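Local structure of octenoyl-coa reductase/carboxylase (Streptomyces sp., 4A0S) at residues V288-V299 / F319-R327. The protein probably catalyses the NADPH-dependent reductive carboxylation of 2-octenoyl-CoA, a step that supplies an unusual extender unit for polyketide biosynthesis. Sequence-based numbering, arbitrary orientation.
With CO8 (octanoyl-coenzyme A), chain L.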
loop_
_atom_site.group_PDB
_atom_site.type_symbol
_atom_site.label_atom_id
_atom_site.label_comp_id
_atom_site.label_asym_id
_atom_site.label_seq_id
_atom_site.Cartn_x
_atom_site.Cartn_y
_atom_site.Cartn_z
ATOM N N VAL A 288 -16.532 21.733 18.784
ATOM C CA VAL A 288 -16.157 20.575 17.973
ATOM C C VAL A 288 -15.089 19.775 18.712
ATOM O O VAL A 288 -15.181 18.552 18.784
ATOM C CB VAL A 288 -15.719 20.946 16.528
ATOM C CG1 VAL A 288 -15.185 19.727 15.791
ATOM C CG2 VAL A 288 -16.888 21.523 15.753
ATOM N N VAL A 289 -14.108 20.462 19.298
ATOM C CA VAL A 289 -13.052 19.769 20.044
ATOM C C VAL A 289 -13.625 19.066 21.269
ATOM O O VAL A 289 -13.408 17.861 21.452
ATOM C CB VAL A 289 -11.874 20.707 20.428
ATOM C CG1 VAL A 289 -10.916 20.016 21.387
ATOM C CG2 VAL A 289 -11.122 21.148 19.173
ATOM N N GLU A 290 -14.370 19.805 22.091
ATOM C CA GLU A 290 -15.004 19.226 23.280
ATOM C C GLU A 290 -15.842 18.013 22.893
ATOM O O GLU A 290 -15.649 16.929 23.429
ATOM C CB GLU A 290 -15.894 20.236 24.005
ATOM C CG GLU A 290 -15.183 21.426 24.603
ATOM C CD GLU A 290 -16.157 22.524 24.999
ATOM O OE1 GLU A 290 -16.483 23.372 24.141
ATOM O OE2 GLU A 290 -16.616 22.528 26.157
ATOM N N THR A 291 -16.758 18.216 21.948
ATOM C CA THR A 291 -17.655 17.165 21.483
ATOM C C THR A 291 -16.886 16.000 20.867
ATOM O O THR A 291 -17.173 14.847 21.176
ATOM C CB THR A 291 -18.697 17.709 20.485
ATOM O OG1 THR A 291 -19.439 18.762 21.107
ATOM C CG2 THR A 291 -19.666 16.611 20.044
ATOM N N GLY A 292 -15.904 16.307 20.021
ATOM C CA GLY A 292 -15.028 15.284 19.448
ATOM C C GLY A 292 -14.428 14.444 20.553
ATOM O O GLY A 292 -14.438 13.212 20.493
ATOM N N ARG A 293 -13.925 15.130 21.577
ATOM C CA ARG A 293 -13.393 14.485 22.769
ATOM C C ARG A 293 -14.425 13.598 23.459
ATOM O O ARG A 293 -14.120 12.462 23.801
ATOM C CB ARG A 293 -12.859 15.528 23.747
ATOM C CG ARG A 293 -11.528 16.117 23.353
ATOM C CD ARG A 293 -11.320 17.456 24.023
ATOM N NE ARG A 293 -9.905 17.751 24.216
ATOM C CZ ARG A 293 -9.434 18.930 24.605
ATOM N NH1 ARG A 293 -10.265 19.940 24.836
ATOM N NH2 ARG A 293 -8.130 19.102 24.759
ATOM N N LYS A 294 -15.637 14.121 23.667
ATOM C CA LYS A 294 -16.731 13.322 24.223
ATOM C C LYS A 294 -17.010 12.111 23.345
ATOM O O LYS A 294 -17.203 11.004 23.840
ATOM C CB LYS A 294 -18.023 14.135 24.363
ATOM C CG LYS A 294 -18.005 15.222 25.432
ATOM C CD LYS A 294 -19.432 15.501 25.933
ATOM C CE LYS A 294 -19.814 16.983 25.832
ATOM N NZ LYS A 294 -20.133 17.392 24.422
ATOM N N LEU A 295 -17.030 12.343 22.039
ATOM C CA LEU A 295 -17.310 11.302 21.069
ATOM C C LEU A 295 -16.246 10.217 21.129
ATOM O O LEU A 295 -16.565 9.040 21.218
ATOM C CB LEU A 295 -17.410 11.901 19.670
ATOM C CG LEU A 295 -17.673 10.925 18.528
ATOM C CD1 LEU A 295 -18.923 10.102 18.770
ATOM C CD2 LEU A 295 -17.773 11.693 17.245
ATOM N N ALA A 296 -14.988 10.632 21.106
ATOM C CA ALA A 296 -13.863 9.714 21.284
ATOM C C ALA A 296 -13.987 8.933 22.585
ATOM O O ALA A 296 -13.888 7.705 22.578
ATOM C CB ALA A 296 -12.541 10.467 21.239
ATOM N N LYS A 297 -14.217 9.639 23.691
ATOM C CA LYS A 297 -14.433 8.974 24.970
ATOM C C LYS A 297 -15.537 7.931 24.847
ATOM O O LYS A 297 -15.362 6.800 25.286
ATOM C CB LYS A 297 -14.735 9.975 26.097
ATOM C CG LYS A 297 -15.807 9.485 27.078
ATOM C CD LYS A 297 -15.721 10.120 28.462
ATOM C CE LYS A 297 -14.994 9.212 29.449
ATOM N NZ LYS A 297 -15.504 7.794 29.466
ATOM N N LEU A 298 -16.662 8.305 24.238
ATOM C CA LEU A 298 -17.761 7.365 24.050
ATOM C C LEU A 298 -17.362 6.149 23.231
ATOM O O LEU A 298 -17.719 5.018 23.586
ATOM C CB LEU A 298 -18.956 8.017 23.370
ATOM C CG LEU A 298 -20.073 8.640 24.191
ATOM C CD1 LEU A 298 -21.175 9.042 23.225
ATOM C CD2 LEU A 298 -20.596 7.672 25.269
ATOM N N VAL A 299 -16.651 6.365 22.123
ATOM C CA VAL A 299 -16.236 5.221 21.316
ATOM C C VAL A 299 -15.312 4.326 22.155
ATOM O O VAL A 299 -15.467 3.110 22.147
ATOM C CB VAL A 299 -15.600 5.622 19.966
ATOM C CG1 VAL A 299 -15.314 4.389 19.132
ATOM C CG2 VAL A 299 -16.524 6.556 19.181
ATOM N N PHE A 319 -17.823 16.530 10.299
ATOM C CA PHE A 319 -16.490 16.249 9.786
ATOM C C PHE A 319 -15.380 16.654 10.739
ATOM O O PHE A 319 -14.408 15.934 10.876
ATOM C CB PHE A 319 -16.264 16.875 8.424
ATOM C CG PHE A 319 -14.984 16.446 7.790
ATOM C CD1 PHE A 319 -14.922 15.270 7.073
ATOM C CD2 PHE A 319 -13.832 17.202 7.942
ATOM C CE1 PHE A 319 -13.739 14.852 6.490
ATOM C CE2 PHE A 319 -12.633 16.777 7.364
ATOM C CZ PHE A 319 -12.595 15.602 6.651
ATOM N N GLY A 320 -15.522 17.815 11.371
ATOM C CA GLY A 320 -14.553 18.293 12.341
ATOM C C GLY A 320 -14.445 17.299 13.465
ATOM O O GLY A 320 -13.357 17.023 13.957
ATOM N N LEU A 321 -15.586 16.740 13.856
ATOM C CA LEU A 321 -15.621 15.684 14.865
ATOM C C LEU A 321 -14.870 14.452 14.362
ATOM O O LEU A 321 -14.050 13.893 15.078
ATOM C CB LEU A 321 -17.065 15.320 15.200
ATOM C CG LEU A 321 -17.922 16.501 15.665
ATOM C CD1 LEU A 321 -19.408 16.164 15.558
ATOM C CD2 LEU A 321 -17.537 16.829 17.077
ATOM N N SER A 322 -15.148 14.065 13.116
ATOM C CA SER A 322 -14.563 12.868 12.503
ATOM C C SER A 322 -13.048 12.933 12.544
ATOM O O SER A 322 -12.395 11.945 12.891
ATOM C CB SER A 322 -15.049 12.707 11.069
ATOM O OG SER A 322 -16.429 12.429 11.070
ATOM N N VAL A 323 -12.501 14.106 12.231
ATOM C CA VAL A 323 -11.061 14.332 12.303
ATOM C C VAL A 323 -10.539 14.190 13.733
ATOM O O VAL A 323 -9.485 13.600 13.967
ATOM C CB VAL A 323 -10.659 15.715 11.720
ATOM C CG1 VAL A 323 -9.209 15.995 11.990
ATOM C CG2 VAL A 323 -10.883 15.723 10.236
ATOM N N ILE A 324 -11.287 14.706 14.691
ATOM C CA ILE A 324 -10.822 14.676 16.075
ATOM C C ILE A 324 -10.873 13.267 16.649
ATOM O O ILE A 324 -9.926 12.810 17.300
ATOM C CB ILE A 324 -11.628 15.651 16.954
ATOM C CG1 ILE A 324 -11.298 17.090 16.537
ATOM C CG2 ILE A 324 -11.298 15.424 18.446
ATOM C CD1 ILE A 324 -12.298 18.099 17.001
ATOM N N VAL A 325 -11.973 12.578 16.363
ATOM C CA VAL A 325 -12.275 11.295 16.987
ATOM C C VAL A 325 -11.401 10.139 16.500
ATOM O O VAL A 325 -11.114 9.228 17.257
ATOM C CB VAL A 325 -13.766 10.966 16.835
ATOM C CG1 VAL A 325 -14.077 10.430 15.436
ATOM C CG2 VAL A 325 -14.209 10.026 17.895
ATOM N N ALA A 326 -10.968 10.188 15.248
ATOM C CA ALA A 326 -10.171 9.104 14.705
ATOM C C ALA A 326 -8.894 8.925 15.518
ATOM O O ALA A 326 -8.286 9.897 15.928
ATOM C CB ALA A 326 -9.869 9.354 13.246
ATOM N N ARG A 327 -8.515 7.676 15.786
ATOM C CA ARG A 327 -7.241 7.396 16.448
ATOM C C ARG A 327 -6.076 8.058 15.729
ATOM O O ARG A 327 -6.192 8.453 14.570
ATOM C CB ARG A 327 -6.976 5.894 16.506
ATOM C CG ARG A 327 -6.601 5.269 15.154
ATOM C CD ARG A 327 -5.894 3.967 15.415
ATOM N NE ARG A 327 -5.788 3.121 14.235
ATOM C CZ ARG A 327 -4.796 3.156 13.351
ATOM N NH1 ARG A 327 -3.800 4.033 13.448
ATOM N NH2 ARG A 327 -4.809 2.300 12.344
HETATM N N1A CO8 L . -1.465 28.001 29.617
HETATM C C2A CO8 L . -1.450 26.832 30.252
HETATM N N3A CO8 L . -2.065 25.762 29.755
HETATM C C4A CO8 L . -2.728 25.837 28.584
HETATM C C5A CO8 L . -2.764 27.044 27.895
HETATM C C6A CO8 L . -2.109 28.147 28.443
HETATM N N6A CO8 L . -2.112 29.324 27.819
HETATM N N7A CO8 L . -3.472 26.853 26.784
HETATM C C8A CO8 L . -3.867 25.580 26.771
HETATM N N9A CO8 L . -3.423 24.954 27.870
HETATM C C1B CO8 L . -3.643 23.501 28.217
HETATM C C2B CO8 L . -5.071 23.103 28.619
HETATM O O2B CO8 L . -5.015 22.167 29.707
HETATM C C3B CO8 L . -5.622 22.433 27.358
HETATM O O3B CO8 L . -6.535 21.384 27.693
HETATM P P3B CO8 L . -8.084 21.460 27.230
HETATM O O7A CO8 L . -8.622 22.875 27.814
HETATM O O8A CO8 L . -8.066 21.603 25.617
HETATM O O9A CO8 L . -8.847 20.280 27.704
HETATM C C4B CO8 L . -4.384 21.793 26.757
HETATM O O4B CO8 L . -3.325 22.753 26.994
HETATM C C5B CO8 L . -4.618 21.507 25.253
HETATM O O5B CO8 L . -3.570 20.681 24.687
HETATM P P1A CO8 L . -3.537 19.049 24.875
HETATM O O1A CO8 L . -2.326 18.525 23.917
HETATM O O2A CO8 L . -3.368 18.634 26.294
HETATM O O3A CO8 L . -4.938 18.439 24.272
HETATM P P2A CO8 L . -5.069 17.630 22.854
HETATM O O4A CO8 L . -6.651 17.647 22.549
HETATM O O5A CO8 L . -4.495 16.246 22.819
HETATM O O6A CO8 L . -4.429 18.584 21.717
HETATM C CBP CO8 L . -3.000 19.187 19.841
HETATM C CCP CO8 L . -3.622 18.050 20.657
HETATM C CDP CO8 L . -4.151 19.983 19.205
HETATM C CEP CO8 L . -2.122 18.553 18.751
HETATM C CAP CO8 L . -2.173 20.082 20.810
HETATM O OAP CO8 L . -1.275 19.271 21.594
HETATM C C9P CO8 L . -1.329 21.119 20.064
HETATM O O9P CO8 L . -1.842 22.103 19.517
HETATM N N8P CO8 L . -0.028 20.825 20.072
HETATM C C7P CO8 L . 0.984 21.622 19.386
HETATM C C6P CO8 L . 0.823 21.392 17.881
HETATM C C5P CO8 L . 1.303 22.638 17.144
HETATM O O5P CO8 L . 0.548 23.593 16.948
HETATM N N4P CO8 L . 2.585 22.622 16.783
HETATM C C3P CO8 L . 3.473 21.477 17.035
HETATM C C2P CO8 L . 4.735 21.678 16.215
HETATM S S1P CO8 L . 4.534 21.179 14.456
HETATM C "C1'" CO8 L . 6.222 21.139 14.124
HETATM O "O1'" CO8 L . 6.809 22.198 13.877
HETATM C "C2'" CO8 L . 6.868 19.908 14.212
HETATM C "C3'" CO8 L . 8.230 19.773 13.963
HETATM C "C4'" CO8 L . 8.891 18.537 13.988
HETATM C "C5'" CO8 L . 8.068 17.337 14.468
HETATM C "C6'" CO8 L . 8.986 16.128 14.724
HETATM C "C7'" CO8 L . 8.178 15.098 15.496
HETATM C "C8'" CO8 L . 9.002 13.837 15.686
#
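L321, I324 and V325 of helix 319-325 enter helix 288-299 as knobs into holes, joining two helices of the Rossmann-type NADP-binding domain. The axes cross at -53° and come within 8.3 Å, the backbones nearest at G292 CA and L321 CA, 4.6 Å apart. G292 has no side chain; I324 CG2 packs 3.9 Å from G292 CA.

The packing is apolar. L321 pushes CD2 among V288, T291, G292 and L295, 3.7 Å from T291 CG2. I324 reaches along CG1 to V288 and V289; its CD1 lies 3.5 Å from V288 CG1. V325 meets L295 and A296. Strand 223-226 lies beneath L295 and V325.

R293 CB points away from helix 319-325; its guanidinium binds octanoyl-coenzyme A (CO8). The extended chain turns the guanidinium edge to O8A of the 3'-phosphate. R293 NH2 and NH1 hydrogen-bond to CO8 O8A, at 2.6 and 2.9 Å. NH2 also bonds weakly to diphosphate O4A and bridging O3A, so R293 spans both groups. V289 CG1 lies above one face, shifted toward the rim. With R293 replaced by an alanine, O8A would probably lose this two-nitrogen grip.

V325 CG2, anti to its own N, lies 3.4 Å from A296 CA, tight for two carbons.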